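Local coordinates for protein putative phosphohistidine phosphatase, SixA (Nakamurella multipartita, PDB 4HBZ) that probably hydrolyses phosphohistidine, as a branch 1 member of the histidine phosphatase superfamily, though its natural substrate is not established, at residues 86-91 / 105-110; 64-69 / 116-121; 21-26 / 157-162. All blocks are in the same frame, centred on the assembly; numbering follows the deposited sequence. Where two conformers were deposited one is given.

Overall arrangement
All three contacts involve one mixed sheet. Its strands run in the order 86-90, 65-69, 114-119, 20-26, 159-164 and 177-182, so the contacts step from its edge through its middle. Interaction 1 lies at the edge strand, its centre about 8 Å from that of interaction 2, and Arg-88 N probably bonds to Val-66 O at 2.7 Å. The centres of interactions 2 and 3 are about 9 Å apart, and Val-117 N probably bonds to Val-23 O at 2.8 Å. Along the chain, interaction 1 nests inside the loop closed by interaction 2, and both nest inside that of interaction 3. His-120 and Arg-26, with His-27, mark the probable catalytic end of the sheet.

Interaction 1 of 3, residues 86-91 / 105-110. With ACY (acetic acid), chain B.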
loop_
_atom_site.group_PDB
_atom_site.type_symbol
_atom_site.label_atom_id
_atom_site.label_comp_id
_atom_site.label_asym_id
_atom_site.label_seq_id
_atom_site.Cartn_x
_atom_site.Cartn_y
_atom_site.Cartn_z
ATOM N N GLN A 86 -5.968 9.989 -9.537
ATOM C CA GLN A 86 -6.751 10.778 -8.590
ATOM C C GLN A 86 -6.258 10.409 -7.186
ATOM O O GLN A 86 -6.043 9.234 -6.918
ATOM C CB GLN A 86 -8.244 10.554 -8.758
ATOM C CG GLN A 86 -8.749 9.137 -8.744
ATOM C CD GLN A 86 -10.293 9.041 -8.964
ATOM O OE1 GLN A 86 -11.079 9.424 -8.095
ATOM N NE2 GLN A 86 -10.711 8.524 -10.125
ATOM N N VAL A 87 -6.076 11.405 -6.329
ATOM C CA VAL A 87 -5.521 11.183 -4.985
ATOM C C VAL A 87 -6.537 11.584 -3.928
ATOM O O VAL A 87 -7.168 12.649 -4.040
ATOM C CB VAL A 87 -4.212 11.938 -4.753
ATOM C CG1 VAL A 87 -3.623 11.591 -3.370
ATOM C CG2 VAL A 87 -3.233 11.728 -5.885
ATOM N N ARG A 88 -6.726 10.709 -2.945
ATOM C CA ARG A 88 -7.546 10.958 -1.771
ATOM C C ARG A 88 -6.599 11.083 -0.588
ATOM O O ARG A 88 -6.077 10.071 -0.108
ATOM C CB ARG A 88 -8.495 9.806 -1.586
ATOM C CG ARG A 88 -9.467 9.603 -2.782
ATOM C CD ARG A 88 -10.078 8.207 -2.903
ATOM N NE ARG A 88 -11.123 7.974 -1.938
ATOM C CZ ARG A 88 -12.443 8.087 -2.161
ATOM N NH1 ARG A 88 -13.255 7.872 -1.137
ATOM N NH2 ARG A 88 -12.956 8.454 -3.334
ATOM N N TYR A 89 -6.354 12.303 -0.147
ATOM C CA TYR A 89 -5.502 12.537 1.003
ATOM C C TYR A 89 -6.365 12.354 2.267
ATOM O O TYR A 89 -7.468 12.914 2.369
ATOM C CB TYR A 89 -4.878 13.928 0.991
ATOM C CG TYR A 89 -3.873 14.105 -0.118
ATOM C CD1 TYR A 89 -2.599 13.490 -0.043
ATOM C CD2 TYR A 89 -4.213 14.814 -1.269
ATOM C CE1 TYR A 89 -1.693 13.647 -1.080
ATOM C CE2 TYR A 89 -3.305 14.944 -2.291
ATOM C CZ TYR A 89 -2.044 14.360 -2.164
ATOM O OH TYR A 89 -1.146 14.521 -3.229
ATOM N N ARG A 90 -5.857 11.638 3.251
ATOM C CA ARG A 90 -6.638 11.274 4.436
ATOM C C ARG A 90 -5.822 11.382 5.701
ATOM O O ARG A 90 -4.810 10.696 5.847
ATOM C CB ARG A 90 -7.194 9.876 4.290
ATOM C CG ARG A 90 -8.197 9.663 3.178
ATOM C CD ARG A 90 -9.509 10.322 3.528
ATOM N NE ARG A 90 -10.543 10.072 2.501
ATOM C CZ ARG A 90 -10.766 10.823 1.442
ATOM N NH1 ARG A 90 -9.998 11.883 1.115
ATOM N NH2 ARG A 90 -11.763 10.464 0.601
ATOM N N ASP A 91 -6.307 12.195 6.650
ATOM C CA ASP A 91 -5.758 12.178 7.997
ATOM C C ASP A 91 -5.924 10.826 8.654
ATOM O O ASP A 91 -5.098 10.434 9.500
ATOM C CB ASP A 91 -6.410 13.274 8.826
ATOM C CG ASP A 91 -5.930 14.673 8.461
ATOM O OD1 ASP A 91 -4.720 14.937 8.141
ATOM O OD2 ASP A 91 -6.785 15.602 8.601
ATOM N N VAL A 105 -9.836 2.255 1.607
ATOM C CA VAL A 105 -9.755 1.503 0.332
ATOM C C VAL A 105 -11.159 1.108 -0.125
ATOM O O VAL A 105 -11.504 1.201 -1.306
ATOM C CB VAL A 105 -8.818 0.316 0.446
ATOM C CG1 VAL A 105 -8.891 -0.490 -0.835
ATOM C CG2 VAL A 105 -7.399 0.810 0.702
ATOM N N ALA A 106 -11.995 0.727 0.820
ATOM C CA ALA A 106 -13.360 0.325 0.463
ATOM C C ALA A 106 -14.203 1.392 -0.155
ATOM O O ALA A 106 -15.177 1.121 -0.871
ATOM C CB ALA A 106 -14.076 -0.166 1.704
ATOM N N ALA A 107 -13.868 2.654 0.079
ATOM C CA ALA A 107 -14.597 3.794 -0.397
ATOM C C ALA A 107 -14.163 4.330 -1.798
ATOM O O ALA A 107 -14.809 5.258 -2.309
ATOM C CB ALA A 107 -14.546 4.927 0.656
ATOM N N VAL A 108 -13.084 3.775 -2.371
ATOM C CA VAL A 108 -12.609 4.253 -3.671
ATOM C C VAL A 108 -13.655 3.957 -4.755
ATOM O O VAL A 108 -14.555 3.096 -4.590
ATOM C CB VAL A 108 -11.253 3.607 -4.100
ATOM C CG1 VAL A 108 -10.218 3.912 -3.036
ATOM C CG2 VAL A 108 -11.368 2.158 -4.429
ATOM N N PRO A 109 -13.574 4.662 -5.869
ATOM C CA PRO A 109 -14.479 4.348 -7.005
ATOM C C PRO A 109 -14.442 2.879 -7.328
ATOM O O PRO A 109 -13.407 2.264 -7.487
ATOM C CB PRO A 109 -13.934 5.205 -8.131
ATOM C CG PRO A 109 -13.357 6.401 -7.406
ATOM C CD PRO A 109 -12.765 5.869 -6.127
ATOM N N ALA A 110 -15.608 2.261 -7.382
ATOM C CA ALA A 110 -15.699 0.849 -7.437
ATOM C C ALA A 110 -15.048 0.277 -8.674
ATOM O O ALA A 110 -14.576 -0.850 -8.592
ATOM C CB ALA A 110 -17.169 0.429 -7.419
HETATM C C ACY B . -11.448 12.929 -2.028
HETATM O O ACY B . -10.549 13.378 -1.257
HETATM O OXT ACY B . -12.302 12.073 -1.671
HETATM C CH3 ACY B . -11.516 13.446 -3.438
#
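Arg-88 lays its guanidinium against the turn at Val-108, whose CA stands 4.1 Å above the plane and over its centre. OXT of a bound acetate, probably from the crystallisation liquor, lies over the opposite face. The side chain bends at chi3 (76°), which swings NE out of line with the methylenes. NH1 comes 3.3 Å from Ala-107 O, but this oxygen lies over the flat group and the angle is too poor for a hydrogen bond. NH2 passes obliquely by Pro-109 CD at 3.8 Å, the two side chains sliding past each other in opposite directions. Gln-86 adds OE1, 3.8 Å from Pro-109 CG. Strand 86-90 is an outermost strand of the central sheet in this alpha/beta histidine phosphatase fold, and Val-108 and Pro-109 lie on the way from helix 98-106 to strand 114-119. A long, flat-ended arginine suits this surface because its guanidinium can lie on the loop. Arg-90 grips the acetate with two nearly straight bonds, NH1 to O at 2.9 Å and NH2 to OXT at 2.8 Å. NH1 also bonds to Tyr-89 O, and NE forms a salt bridge with Glu-104. A leucine in place of Arg-90 would probably leave Glu-104 without its charged mate and the acetate without this two-pronged grip. Arg-88 CB lies over one face of the Arg-90 guanidinium, 3.6 Å above its plane and offset toward the rim.

Interaction 2 of 3, residues 64-69 / 116-121; sequences DVVVCS and LVVGHA
Ser-69 reaches across to the ring of His-120 just where strand 116-119 gives way to loop. Its CB lies 3.8 Å from Val-118 O and 3.5 Å from His-120 NE2. One atom further, OG stands anti to the backbone N (chi1 171°) and forms a hydrogen bond with His-120 NE2 at 2.9 Å. OG meets the imidazole at its edge, in the ring plane, so the bond would help to fix the rotation of the ring. A second bond, to Ala-71 N, grips OG from its own loop, and so small a hydroxyl suits a place between two partners. The strands themselves are parallel neighbours whose directions differ by 9°, in the core of the alpha/beta sheet of a histidine phosphatase. His-120, which follows Gly-119 and meets the rings of His-27 and Tyr-94 at steep angles, is consistent with the second active-site histidine of this family, and Ser-69 would then be a second-shell residue that positions it. Four backbone bonds, Leu-116 N to Val-65 O, Val-67 N to Leu-116 O, Val-118 N to Val-67 O and Ser-69 N to Val-118 O, hold the strands in register. Branched apolar residues fill one face of the ladder: Val-66 CG2 packs on Leu-116 CB and Val-66 CG1 on Val-118 CG2, both at 4.2 Å. Further along this face, Cys-68 SG rests 4.0 Å from Val-118 CB.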
loop_
_atom_site.group_PDB
_atom_site.type_symbol
_atom_site.label_atom_id
_atom_site.label_comp_id
_atom_site.label_asym_id
_atom_site.label_seq_id
_atom_site.Cartn_x
_atom_site.Cartn_y
_atom_site.Cartn_z
ATOM N N ASP A 64 -5.109 3.780 -10.682
ATOM C CA ASP A 64 -6.340 4.540 -10.895
ATOM C C ASP A 64 -6.633 5.525 -9.777
ATOM O O ASP A 64 -7.143 6.634 -10.024
ATOM C CB ASP A 64 -7.555 3.640 -11.087
ATOM C CG ASP A 64 -7.390 2.716 -12.269
ATOM O OD1 ASP A 64 -7.215 3.251 -13.413
ATOM O OD2 ASP A 64 -7.372 1.475 -12.069
ATOM N N VAL A 65 -6.342 5.113 -8.548
ATOM C CA VAL A 65 -6.698 5.871 -7.340
ATOM C C VAL A 65 -5.592 5.693 -6.303
ATOM O O VAL A 65 -5.081 4.584 -6.130
ATOM C CB VAL A 65 -8.032 5.353 -6.756
ATOM C CG1 VAL A 65 -8.399 6.067 -5.481
ATOM C CG2 VAL A 65 -9.149 5.486 -7.793
ATOM N N VAL A 66 -5.209 6.786 -5.643
ATOM C CA VAL A 66 -4.235 6.726 -4.559
ATOM C C VAL A 66 -4.989 7.190 -3.310
ATOM O O VAL A 66 -5.769 8.170 -3.359
ATOM C CB VAL A 66 -3.066 7.683 -4.793
ATOM C CG1 VAL A 66 -2.043 7.563 -3.680
ATOM C CG2 VAL A 66 -2.408 7.358 -6.116
ATOM N N VAL A 67 -4.764 6.457 -2.216
ATOM C CA VAL A 67 -5.179 6.893 -0.859
ATOM C C VAL A 67 -3.866 7.179 -0.121
ATOM O O VAL A 67 -2.995 6.279 -0.006
ATOM C CB VAL A 67 -6.041 5.868 -0.112
ATOM C CG1 VAL A 67 -6.633 6.523 1.121
ATOM C CG2 VAL A 67 -7.143 5.282 -1.033
ATOM N N CYS A 68 -3.694 8.408 0.380
ATOM C CA CYS A 68 -2.414 8.848 0.889
ATOM C C CYS A 68 -2.546 9.577 2.219
ATOM O O CYS A 68 -3.379 10.447 2.356
ATOM C CB CYS A 68 -1.772 9.781 -0.140
ATOM S SG CYS A 68 -0.053 10.273 0.182
ATOM N N SER A 69 -1.720 9.210 3.188
ATOM C CA SER A 69 -1.599 9.993 4.417
ATOM C C SER A 69 -1.262 11.455 4.115
ATOM O O SER A 69 -0.519 11.774 3.193
ATOM C CB SER A 69 -0.496 9.396 5.279
ATOM O OG SER A 69 -0.195 10.217 6.365
ATOM N N LEU A 116 -3.335 2.386 -5.080
ATOM C CA LEU A 116 -2.122 2.556 -4.308
ATOM C C LEU A 116 -2.473 3.216 -2.975
ATOM O O LEU A 116 -3.147 4.248 -2.969
ATOM C CB LEU A 116 -1.180 3.461 -5.106
ATOM C CG LEU A 116 0.096 3.921 -4.365
ATOM C CD1 LEU A 116 0.992 2.750 -3.937
ATOM C CD2 LEU A 116 0.910 4.912 -5.215
ATOM N N VAL A 117 -1.927 2.683 -1.908
ATOM C CA VAL A 117 -2.033 3.251 -0.568
ATOM C C VAL A 117 -0.652 3.678 -0.121
ATOM O O VAL A 117 0.248 2.862 -0.155
ATOM C CB VAL A 117 -2.614 2.251 0.438
ATOM C CG1 VAL A 117 -2.718 2.824 1.855
ATOM C CG2 VAL A 117 -3.984 1.724 -0.034
ATOM N N VAL A 118 -0.459 4.938 0.292
ATOM C CA VAL A 118 0.821 5.411 0.790
ATOM C C VAL A 118 0.623 5.819 2.246
ATOM O O VAL A 118 -0.091 6.766 2.569
ATOM C CB VAL A 118 1.352 6.585 -0.061
ATOM C CG1 VAL A 118 2.763 6.946 0.397
ATOM C CG2 VAL A 118 1.369 6.229 -1.577
ATOM N N GLY A 119 1.208 5.025 3.115
ATOM C CA GLY A 119 1.044 5.266 4.533
ATOM C C GLY A 119 2.260 4.943 5.365
ATOM O O GLY A 119 3.399 5.064 4.929
ATOM N N HIS A 120 2.002 4.537 6.618
ATOM C CA HIS A 120 3.029 4.398 7.627
ATOM C C HIS A 120 3.069 2.974 8.192
ATOM O O HIS A 120 2.019 2.307 8.280
ATOM C CB HIS A 120 2.705 5.326 8.834
ATOM C CG HIS A 120 2.514 6.768 8.460
ATOM N ND1 HIS A 120 3.553 7.669 8.514
ATOM C CD2 HIS A 120 1.454 7.434 7.931
ATOM C CE1 HIS A 120 3.126 8.849 8.061
ATOM N NE2 HIS A 120 1.857 8.734 7.721
ATOM N N ALA A 121 4.235 2.515 8.595
ATOM C CA ALA A 121 4.355 1.370 9.447
ATOM C C ALA A 121 4.000 1.738 10.872
ATOM O O ALA A 121 4.183 2.869 11.250
ATOM C CB ALA A 121 5.736 0.803 9.399
#

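Interaction 3 of 3, residues 21-26 / 157-162; sequences TLVLMR and GTFAVL
Strands 21-26 and 159-162 run antiparallel at 167°, with Leu-22 facing Leu-162 and Leu-24 facing Ala-160 as hydrogen-bonded pairs and Val-23 facing Val-161 as a non-hydrogen-bonded one. This is where the mixed sheet of the histidine phosphatase fold turns from parallel to antiparallel, and strand 21-26 ends at Arg-26, just before His-27, in the Arg-His pair expected of the family's active site. On one face Leu-24 and Leu-162 cross at about a right angle, CD1 to CD1 at 3.8 Å; small Ala-160 shares that face. On the other, Phe-159 takes the crowded position between backbone N and carbonyl carbon (chi1 62°), and its CD1 lies 3.9 Å from Val-23 CG1. Its ring continues onto helix 43-59, meeting Trp-55, where a large apolar residue suits the buried layer between sheet and helix. Met-25, a selenomethionine in this crystal, brings CB within 3.9 Å of Phe-159 CB and stretches its extended chain until CE lies 3.6 Å from Gly-157 O. Gly-157 has a positive phi (100°) at which a CB would jam against the preceding carbonyl. Arg-26 N bonds to Thr-158 O, and Gly-157 N returns a weak bond to Arg-26 O at 3.0 Å.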
loop_
_atom_site.group_PDB
_atom_site.type_symbol
_atom_site.label_atom_id
_atom_site.label_comp_id
_atom_site.label_asym_id
_atom_site.label_seq_id
_atom_site.Cartn_x
_atom_site.Cartn_y
_atom_site.Cartn_z
ATOM N N THR A 21 -5.874 -4.961 -8.296
ATOM C CA THR A 21 -4.497 -4.885 -7.798
ATOM C C THR A 21 -4.394 -3.799 -6.748
ATOM O O THR A 21 -4.792 -2.660 -6.989
ATOM C CB THR A 21 -3.528 -4.561 -8.928
ATOM O OG1 THR A 21 -3.605 -5.606 -9.951
ATOM C CG2 THR A 21 -2.134 -4.413 -8.445
ATOM N N LEU A 22 -3.906 -4.188 -5.599
ATOM C CA LEU A 22 -3.691 -3.299 -4.481
ATOM C C LEU A 22 -2.224 -3.162 -4.160
ATOM O O LEU A 22 -1.521 -4.168 -4.040
ATOM C CB LEU A 22 -4.398 -3.855 -3.244
ATOM C CG LEU A 22 -4.251 -3.069 -1.965
ATOM C CD1 LEU A 22 -4.883 -1.701 -2.088
ATOM C CD2 LEU A 22 -4.863 -3.825 -0.768
ATOM N N VAL A 23 -1.724 -1.940 -4.074
ATOM C CA VAL A 23 -0.327 -1.686 -3.744
ATOM C C VAL A 23 -0.320 -0.975 -2.386
ATOM O O VAL A 23 -0.951 0.093 -2.238
ATOM C CB VAL A 23 0.388 -0.802 -4.778
ATOM C CG1 VAL A 23 1.851 -0.655 -4.375
ATOM C CG2 VAL A 23 0.280 -1.444 -6.154
ATOM N N LEU A 24 0.329 -1.585 -1.412
ATOM C CA LEU A 24 0.462 -1.049 -0.081
ATOM C C LEU A 24 1.888 -0.569 0.128
ATOM O O LEU A 24 2.787 -1.401 0.156
ATOM C CB LEU A 24 0.075 -2.073 0.968
ATOM C CG LEU A 24 -1.335 -2.620 0.991
ATOM C CD1 LEU A 24 -1.506 -3.667 2.051
ATOM C CD2 LEU A 24 -2.324 -1.449 1.129
HETATM N N MSE A 25 2.108 0.739 0.260
HETATM C CA MSE A 25 3.439 1.323 0.324
HETATM C C MSE A 25 3.649 2.003 1.623
HETATM O O MSE A 25 2.837 2.835 2.052
HETATM C CB MSE A 25 3.607 2.309 -0.846
HETATM C CG MSE A 25 5.030 2.840 -0.864
HETATM SE SE MSE A 25 5.353 3.812 -2.546
HETATM C CE MSE A 25 7.312 4.078 -2.283
ATOM N N ARG A 26 4.813 1.762 2.200
ATOM C CA ARG A 26 5.296 2.575 3.331
ATOM C C ARG A 26 6.122 3.735 2.766
ATOM O O ARG A 26 6.965 3.538 1.878
ATOM C CB ARG A 26 6.166 1.711 4.264
ATOM C CG ARG A 26 6.745 2.501 5.425
ATOM C CD ARG A 26 7.638 1.626 6.271
ATOM N NE ARG A 26 8.172 2.364 7.408
ATOM C CZ ARG A 26 9.012 1.833 8.303
ATOM N NH1 ARG A 26 9.395 0.593 8.227
ATOM N NH2 ARG A 26 9.387 2.568 9.351
ATOM N N GLY A 157 9.862 2.861 2.309
ATOM C CA GLY A 157 9.929 2.801 0.854
ATOM C C GLY A 157 9.476 1.493 0.250
ATOM O O GLY A 157 9.283 1.388 -0.967
ATOM N N THR A 158 9.298 0.467 1.100
ATOM C CA THR A 158 8.821 -0.841 0.620
ATOM C C THR A 158 7.399 -0.799 0.168
ATOM O O THR A 158 6.597 -0.050 0.694
ATOM C CB THR A 158 8.954 -1.886 1.755
ATOM O OG1 THR A 158 10.309 -1.947 2.181
ATOM C CG2 THR A 158 8.541 -3.290 1.359
ATOM N N PHE A 159 7.070 -1.575 -0.844
ATOM C CA PHE A 159 5.659 -1.797 -1.145
ATOM C C PHE A 159 5.386 -3.248 -1.434
ATOM O O PHE A 159 6.228 -4.006 -1.855
ATOM C CB PHE A 159 5.170 -0.908 -2.303
ATOM C CG PHE A 159 5.858 -1.139 -3.628
ATOM C CD1 PHE A 159 5.425 -2.111 -4.518
ATOM C CD2 PHE A 159 6.975 -0.355 -3.953
ATOM C CE1 PHE A 159 6.066 -2.288 -5.732
ATOM C CE2 PHE A 159 7.618 -0.552 -5.149
ATOM C CZ PHE A 159 7.149 -1.485 -6.037
ATOM N N ALA A 160 4.153 -3.631 -1.126
ATOM C CA ALA A 160 3.586 -4.964 -1.420
ATOM C C ALA A 160 2.506 -4.851 -2.464
ATOM O O ALA A 160 1.734 -3.860 -2.472
ATOM C CB ALA A 160 2.986 -5.571 -0.156
ATOM N N VAL A 161 2.489 -5.795 -3.374
ATOM C CA VAL A 161 1.505 -5.862 -4.426
ATOM C C VAL A 161 0.636 -7.085 -4.163
ATOM O O VAL A 161 1.147 -8.202 -4.014
ATOM C CB VAL A 161 2.143 -6.006 -5.816
ATOM C CG1 VAL A 161 1.062 -6.042 -6.919
ATOM C CG2 VAL A 161 3.171 -4.909 -6.077
ATOM N N LEU A 162 -0.674 -6.846 -4.041
ATOM C CA LEU A 162 -1.633 -7.880 -3.765
ATOM C C LEU A 162 -2.736 -7.889 -4.810
ATOM O O LEU A 162 -2.941 -6.905 -5.486
ATOM C CB LEU A 162 -2.250 -7.703 -2.375
ATOM C CG LEU A 162 -1.264 -7.584 -1.216
ATOM C CD1 LEU A 162 -1.010 -6.133 -0.857
ATOM C CD2 LEU A 162 -1.744 -8.359 0.006
#